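Local atomic coordinates of Cif (Cell cycle inhibiting factor) (Escherichia coli, PDB entry 3EFY), a protein that deamidates a glutamine of host NEDD8 to glutamate, switching off cullin-RING ubiquitin ligases and so blocking the cell cycle of the infected host. Residues Y68-P73 / R80-Y85. Sequence-based numbering, arbitrary orientation.
Sequences YIVDIP and RPAFLY
Tyr85 reaches diagonally over the sheet to Asp71, where its OH donates a short hydrogen bond of 2.6 Å to Asp71 OD2. The carboxylate is met on its anti side, slightly out of plane, and its plane stands 64° from that of the ring. Asp71 CG, anti to the backbone N (chi1 174°), directs the carboxylate to that hydroxyl, while its CB lies 3.5 Å from Tyr85 CE2. Tyrosine suits this place because its ring can pack while its hydroxyl serves a buried acid: Ile69 CG2 lies 4.0 Å from Tyr85 CD2. Past the end of strand 66-72, Pro73 CG meets the edge of the Phe83 ring at CE2, one apolar ring against another.

Beneath these side chains runs an antiparallel beta hairpin of strands 66-72 and 81-85, part of the central antiparallel sheet of this Cif-family domain, which belongs to the papain-like (CA) peptidase clan. Ile69 with Tyr85 and Asp71 with Phe83 are hydrogen-bonded pairs, each closed by two N-H...O bonds; Val70 with Leu84 is the non-hydrogen-bonded pair between them. Val70 CG1 touches the small Ala82 CB at 3.8 Å. Beyond the paired strands, Arg80 holds Pro73 O side-on, NH2 at 2.9 Å and NE at 3.2 Å from that one oxygen, which lies in the guanidinium plane. Arginine suits this place because its chain, extended from CG to NE, brings two N-H donors to one carbonyl oxygen, and Ile72 CG2 packs over a guanidinium face. A water donates to both Pro73 O and Pro81 O, tying the two backbones together.

Farther out, Tyr166 OH bonds to Asp71 OD1, so both carboxylate oxygens have partners, and Phe21 of helix 10-22 packs on Asp71 and Tyr85. Tyr68, hydrogen-bonded through OH to Asp61, lies beside two probable active-site residues, His66 in the same strand and Gln86 just after strand 81-85.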
# COMPACT_ATOMS: atom_id res chain seq x y z
N TYR A 68 4.91 -13.32 10.23
CA TYR A 68 4.77 -13.88 8.89
C TYR A 68 3.28 -14.05 8.56
O TYR A 68 2.45 -13.90 9.44
CB TYR A 68 5.52 -15.23 8.78
CG TYR A 68 5.32 -16.18 9.88
CD1 TYR A 68 4.30 -17.14 9.85
CD2 TYR A 68 6.09 -16.16 11.07
CE1 TYR A 68 4.12 -18.05 10.90
CE2 TYR A 68 5.88 -17.00 12.08
CZ TYR A 68 4.88 -17.96 12.04
OH TYR A 68 4.73 -18.83 13.10
N ILE A 69 2.99 -14.37 7.30
CA ILE A 69 1.60 -14.43 6.78
C ILE A 69 1.31 -15.87 6.34
O ILE A 69 2.14 -16.47 5.66
CB ILE A 69 1.42 -13.53 5.60
CG1 ILE A 69 1.75 -12.04 5.91
CG2 ILE A 69 -0.03 -13.64 5.08
CD1 ILE A 69 0.97 -11.48 7.08
N VAL A 70 0.12 -16.38 6.68
CA VAL A 70 -0.38 -17.66 6.16
C VAL A 70 -1.63 -17.33 5.34
O VAL A 70 -2.57 -16.68 5.85
CB VAL A 70 -0.69 -18.61 7.24
CG1 VAL A 70 -1.25 -19.94 6.64
CG2 VAL A 70 0.57 -18.91 8.07
N ASP A 71 -1.57 -17.68 4.06
CA ASP A 71 -2.63 -17.41 3.07
C ASP A 71 -3.38 -18.76 2.96
O ASP A 71 -2.75 -19.79 2.61
CB ASP A 71 -1.97 -16.95 1.78
CG ASP A 71 -2.94 -16.75 0.60
OD1 ASP A 71 -4.15 -17.01 0.77
OD2 ASP A 71 -2.48 -16.32 -0.48
N ILE A 72 -4.70 -18.72 3.22
CA ILE A 72 -5.57 -19.88 3.18
C ILE A 72 -6.61 -19.71 2.05
O ILE A 72 -7.66 -19.13 2.27
CB ILE A 72 -6.24 -20.15 4.52
CG1 ILE A 72 -5.23 -20.23 5.67
CG2 ILE A 72 -7.07 -21.46 4.47
CD1 ILE A 72 -5.85 -20.06 7.03
N PRO A 73 -6.30 -20.20 0.84
CA PRO A 73 -7.30 -20.04 -0.22
C PRO A 73 -8.57 -20.86 0.03
O PRO A 73 -8.62 -21.70 0.93
CB PRO A 73 -6.58 -20.59 -1.45
CG PRO A 73 -5.11 -20.36 -1.13
CD PRO A 73 -5.01 -20.68 0.30
N ARG A 80 -6.37 -29.05 3.93
CA ARG A 80 -6.50 -27.77 3.28
C ARG A 80 -5.13 -27.15 2.99
O ARG A 80 -4.30 -27.11 3.89
CB ARG A 80 -7.27 -26.82 4.16
CG ARG A 80 -7.75 -25.62 3.41
CD ARG A 80 -8.90 -24.92 4.06
NE ARG A 80 -9.34 -23.74 3.34
CZ ARG A 80 -10.47 -23.05 3.61
NH1 ARG A 80 -11.28 -23.44 4.58
NH2 ARG A 80 -10.76 -21.99 2.92
N PRO A 81 -4.89 -26.70 1.76
CA PRO A 81 -3.59 -26.06 1.47
C PRO A 81 -3.48 -24.63 2.02
O PRO A 81 -4.47 -23.95 2.30
CB PRO A 81 -3.52 -26.03 -0.05
CG PRO A 81 -4.75 -26.75 -0.54
CD PRO A 81 -5.68 -26.96 0.55
N ALA A 82 -2.23 -24.19 2.19
CA ALA A 82 -1.97 -22.80 2.56
C ALA A 82 -0.64 -22.39 1.94
O ALA A 82 0.12 -23.25 1.48
CB ALA A 82 -1.92 -22.70 4.08
N PHE A 83 -0.33 -21.09 1.99
CA PHE A 83 0.95 -20.57 1.53
C PHE A 83 1.51 -19.75 2.68
O PHE A 83 0.76 -19.10 3.41
CB PHE A 83 0.78 -19.75 0.30
CG PHE A 83 0.26 -20.55 -0.89
CD1 PHE A 83 1.15 -21.09 -1.80
CD2 PHE A 83 -1.09 -20.74 -1.08
CE1 PHE A 83 0.70 -21.83 -2.89
CE2 PHE A 83 -1.56 -21.50 -2.18
CZ PHE A 83 -0.65 -22.03 -3.07
N LEU A 84 2.82 -19.74 2.82
CA LEU A 84 3.50 -18.94 3.86
C LEU A 84 4.37 -17.88 3.19
O LEU A 84 5.18 -18.19 2.32
CB LEU A 84 4.38 -19.84 4.71
CG LEU A 84 4.84 -19.24 6.06
CD1 LEU A 84 4.89 -20.34 7.16
CD2 LEU A 84 6.12 -18.66 5.76
N TYR A 85 4.22 -16.62 3.61
CA TYR A 85 4.96 -15.49 3.10
C TYR A 85 5.71 -14.83 4.28
O TYR A 85 5.16 -14.64 5.35
CB TYR A 85 4.09 -14.41 2.42
CG TYR A 85 3.02 -14.98 1.49
CD1 TYR A 85 3.33 -15.95 0.57
CD2 TYR A 85 1.70 -14.54 1.59
CE1 TYR A 85 2.33 -16.46 -0.31
CE2 TYR A 85 0.73 -15.05 0.74
CZ TYR A 85 1.06 -16.02 -0.17
OH TYR A 85 0.07 -16.58 -1.01
O HOH W 1 -6.79 -23.73 0.92